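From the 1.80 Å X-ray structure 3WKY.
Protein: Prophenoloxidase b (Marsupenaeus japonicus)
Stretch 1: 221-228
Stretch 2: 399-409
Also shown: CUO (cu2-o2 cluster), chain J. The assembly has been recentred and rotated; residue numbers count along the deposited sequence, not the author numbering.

Stretch 1, residues 221-228: LFYYMHHN
Stretch 2 399-409: FIDNVFHRYKL

How do the two stretches meet? Both are helical throughout the contact, with phi/psi near -60/-45, and their axes cross at -123°, 9.8 Å apart at closest approach. The register is set by two CA pairs: His227 CA lies 6.0 Å from Asp401 CA, and Tyr223 CA 6.9 Å from Phe404 CA. Together the stretches bury 343 Å².

What do Ile400 and Asp401 contribute? Ile400 (chi1 m, chi2 m) points toward the other helix, and its CG2 packs 4.1 Å from Phe222 CE2. Asp401 (chi1 t, chi2 65°) supplies the polar link. His227 (chi1 t, chi2 71°) donates from ND1 to Asp401 OD1 at 3.1 Å, and weakly from ND1 to Asp401 OD2 at 3.3 Å, so the carboxylate lies at the edge of the imidazole. Water 1 adds a bridge, donating to Tyr223 O and to Asp401 OD1, each 2.9 Å away.

How does Phe404 fit against two aromatic neighbours? With chi1 m and chi2 -51°, it offers one face to Tyr223 (chi1 t, chi2 70°): Tyr223 CB sits 3.5 Å from the centroid of the Phe404 ring, 7° off its normal, a CH-pi contact. The Tyr223 ring turns its edge toward that face, offset, with centroids 5.1 Å apart and planes at 61°; its CD1 reaches Phe404 CB at 3.4 Å. Edge to edge, Phe404 CZ meets Phe222 CD2 at 3.8 Å, Phe222 being chi1 t, chi2 72°.

Where does the contact end, and what lies beside it? Lys408 (m, m, t, t) brings CE to 3.9 Å from Tyr223 CE2. Beside the contact, His226 (chi1 m, chi2 86°) binds copper through NE2, 2.2 Å from CUO CU1, while its ND1 donates to Phe222 O at 2.8 Å.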

# COMPACT_ATOMS: atom_id res chain seq x y z
N LEU A 221 39.86 6.58 -12.10
CA LEU A 221 39.47 7.02 -13.44
C LEU A 221 38.03 6.62 -13.74
O LEU A 221 37.31 7.35 -14.42
CB LEU A 221 40.41 6.44 -14.49
CG LEU A 221 40.39 7.10 -15.87
CD1 LEU A 221 41.03 8.50 -15.85
CD2 LEU A 221 41.10 6.21 -16.90
N PHE A 222 37.62 5.44 -13.25
CA PHE A 222 36.22 5.03 -13.35
C PHE A 222 35.32 6.10 -12.73
O PHE A 222 34.40 6.61 -13.38
CB PHE A 222 36.01 3.68 -12.68
CG PHE A 222 34.56 3.28 -12.58
CD1 PHE A 222 33.87 2.90 -13.71
CD2 PHE A 222 33.91 3.31 -11.35
CE1 PHE A 222 32.52 2.54 -13.63
CE2 PHE A 222 32.55 2.93 -11.26
CZ PHE A 222 31.87 2.55 -12.39
N TYR A 223 35.61 6.48 -11.49
CA TYR A 223 34.92 7.60 -10.86
C TYR A 223 34.95 8.85 -11.71
O TYR A 223 33.91 9.46 -11.95
CB TYR A 223 35.55 7.91 -9.49
CG TYR A 223 35.44 9.36 -9.11
CD1 TYR A 223 34.21 9.93 -8.78
CD2 TYR A 223 36.58 10.17 -9.06
CE1 TYR A 223 34.12 11.29 -8.43
CE2 TYR A 223 36.49 11.51 -8.71
CZ TYR A 223 35.26 12.06 -8.39
OH TYR A 223 35.17 13.39 -8.04
N TYR A 224 36.14 9.25 -12.17
CA TYR A 224 36.32 10.56 -12.76
C TYR A 224 35.63 10.71 -14.10
O TYR A 224 34.98 11.72 -14.35
CB TYR A 224 37.82 10.87 -12.92
CG TYR A 224 38.10 12.30 -13.30
CD1 TYR A 224 37.68 13.35 -12.48
CD2 TYR A 224 38.80 12.61 -14.46
CE1 TYR A 224 37.96 14.69 -12.81
CE2 TYR A 224 39.08 13.95 -14.80
CZ TYR A 224 38.66 14.97 -13.98
OH TYR A 224 38.94 16.28 -14.32
N MET A 225 35.75 9.71 -14.97
CA MET A 225 35.12 9.82 -16.26
C MET A 225 33.60 9.87 -16.06
O MET A 225 32.91 10.69 -16.67
CB MET A 225 35.52 8.67 -17.20
CG MET A 225 34.86 8.76 -18.59
SD MET A 225 33.12 8.20 -18.62
CE MET A 225 33.32 6.52 -19.20
N HIS A 226 33.08 8.97 -15.23
CA HIS A 226 31.63 8.94 -15.04
C HIS A 226 31.08 10.16 -14.33
O HIS A 226 29.96 10.58 -14.60
CB HIS A 226 31.19 7.63 -14.38
CG HIS A 226 31.40 6.45 -15.26
ND1 HIS A 226 32.60 5.77 -15.32
CD2 HIS A 226 30.59 5.87 -16.18
CE1 HIS A 226 32.51 4.80 -16.21
NE2 HIS A 226 31.31 4.85 -16.75
N HIS A 227 31.88 10.73 -13.43
CA HIS A 227 31.50 11.98 -12.78
C HIS A 227 31.32 13.06 -13.83
O HIS A 227 30.36 13.82 -13.80
CB HIS A 227 32.57 12.44 -11.80
CG HIS A 227 32.35 13.85 -11.34
ND1 HIS A 227 31.31 14.19 -10.49
CD2 HIS A 227 32.96 15.01 -11.67
CE1 HIS A 227 31.32 15.49 -10.30
NE2 HIS A 227 32.31 16.02 -11.00
N ASN A 228 32.26 13.14 -14.76
CA ASN A 228 32.19 14.13 -15.82
C ASN A 228 31.04 13.87 -16.78
O ASN A 228 30.38 14.80 -17.25
CB ASN A 228 33.54 14.18 -16.55
CG ASN A 228 34.52 15.08 -15.85
OD1 ASN A 228 34.56 16.27 -16.13
ND2 ASN A 228 35.30 14.53 -14.91
N PHE A 399 23.63 7.64 -8.72
CA PHE A 399 23.83 6.87 -7.49
C PHE A 399 25.31 6.57 -7.28
O PHE A 399 25.86 6.77 -6.19
CB PHE A 399 23.03 5.56 -7.52
CG PHE A 399 23.60 4.49 -6.61
CD1 PHE A 399 23.61 4.65 -5.23
CD2 PHE A 399 24.13 3.31 -7.14
CE1 PHE A 399 24.15 3.68 -4.39
CE2 PHE A 399 24.66 2.34 -6.32
CZ PHE A 399 24.68 2.51 -4.94
N ILE A 400 25.96 6.08 -8.33
CA ILE A 400 27.38 5.75 -8.25
C ILE A 400 28.20 7.00 -7.90
O ILE A 400 29.07 6.96 -7.02
CB ILE A 400 27.87 5.10 -9.57
CG1 ILE A 400 27.20 3.72 -9.74
CG2 ILE A 400 29.38 4.94 -9.56
CD1 ILE A 400 27.53 2.72 -8.61
N ASP A 401 27.89 8.12 -8.54
CA ASP A 401 28.64 9.34 -8.24
C ASP A 401 28.38 9.80 -6.80
O ASP A 401 29.26 10.37 -6.15
CB ASP A 401 28.28 10.46 -9.22
CG ASP A 401 29.28 11.61 -9.17
OD1 ASP A 401 30.45 11.39 -9.53
OD2 ASP A 401 28.90 12.72 -8.76
N ASN A 402 27.16 9.56 -6.32
CA ASN A 402 26.83 9.85 -4.92
C ASN A 402 27.69 9.06 -3.94
O ASN A 402 28.06 9.58 -2.89
CB ASN A 402 25.34 9.56 -4.63
CG ASN A 402 24.42 10.65 -5.13
OD1 ASN A 402 24.86 11.75 -5.52
ND2 ASN A 402 23.10 10.38 -5.09
N VAL A 403 27.98 7.80 -4.26
CA VAL A 403 28.85 7.00 -3.41
C VAL A 403 30.24 7.63 -3.39
O VAL A 403 30.86 7.80 -2.33
CB VAL A 403 28.98 5.56 -3.91
CG1 VAL A 403 29.87 4.73 -2.96
CG2 VAL A 403 27.59 4.89 -4.03
N PHE A 404 30.74 7.97 -4.57
CA PHE A 404 32.07 8.59 -4.66
C PHE A 404 32.13 9.93 -3.91
O PHE A 404 33.11 10.21 -3.22
CB PHE A 404 32.49 8.75 -6.12
CG PHE A 404 32.87 7.45 -6.79
CD1 PHE A 404 33.79 6.59 -6.20
CD2 PHE A 404 32.30 7.07 -8.01
CE1 PHE A 404 34.15 5.38 -6.82
CE2 PHE A 404 32.66 5.87 -8.63
CZ PHE A 404 33.59 5.03 -8.02
N HIS A 405 31.08 10.74 -4.04
CA HIS A 405 31.03 12.05 -3.35
C HIS A 405 30.92 11.83 -1.84
O HIS A 405 31.50 12.58 -1.06
CB HIS A 405 29.85 12.88 -3.88
CG HIS A 405 29.68 14.21 -3.20
ND1 HIS A 405 30.62 15.22 -3.31
CD2 HIS A 405 28.69 14.70 -2.41
CE1 HIS A 405 30.21 16.27 -2.61
NE2 HIS A 405 29.04 15.98 -2.07
N ARG A 406 30.19 10.79 -1.43
CA ARG A 406 30.15 10.43 -0.02
C ARG A 406 31.56 10.22 0.50
O ARG A 406 31.93 10.70 1.58
CB ARG A 406 29.35 9.14 0.20
CG ARG A 406 29.16 8.76 1.67
CD ARG A 406 28.59 7.33 1.79
NE ARG A 406 28.24 6.97 3.16
CZ ARG A 406 26.99 6.90 3.62
NH1 ARG A 406 25.96 7.16 2.82
NH2 ARG A 406 26.77 6.56 4.88
N TYR A 407 32.37 9.50 -0.28
CA TYR A 407 33.75 9.30 0.11
C TYR A 407 34.52 10.63 0.08
O TYR A 407 35.24 10.96 1.03
CB TYR A 407 34.45 8.22 -0.75
CG TYR A 407 35.94 8.36 -0.55
CD1 TYR A 407 36.55 7.89 0.61
CD2 TYR A 407 36.73 9.05 -1.47
CE1 TYR A 407 37.92 8.08 0.83
CE2 TYR A 407 38.09 9.24 -1.26
CZ TYR A 407 38.68 8.75 -0.11
OH TYR A 407 40.04 8.94 0.11
N LYS A 408 34.37 11.40 -1.00
CA LYS A 408 35.12 12.67 -1.07
C LYS A 408 34.86 13.57 0.14
O LYS A 408 35.77 14.21 0.66
CB LYS A 408 34.83 13.44 -2.36
CG LYS A 408 35.39 12.79 -3.63
CD LYS A 408 36.92 12.86 -3.68
CE LYS A 408 37.46 12.38 -5.04
NZ LYS A 408 38.95 12.59 -5.14
N LEU A 409 33.61 13.60 0.60
CA LEU A 409 33.26 14.45 1.74
C LEU A 409 33.95 14.04 3.04
O LEU A 409 34.07 14.85 3.98
CB LEU A 409 31.74 14.51 1.92
CG LEU A 409 30.96 15.31 0.88
CD1 LEU A 409 29.47 15.31 1.20
CD2 LEU A 409 31.50 16.75 0.75
CU1 CUO J . 30.48 3.21 -17.92
CU2 CUO J . 28.01 1.90 -15.64
O1 CUO J . 29.75 1.90 -16.60
O2 CUO J . 28.56 2.04 -17.75
O HOH W 1 31.28 8.96 -10.77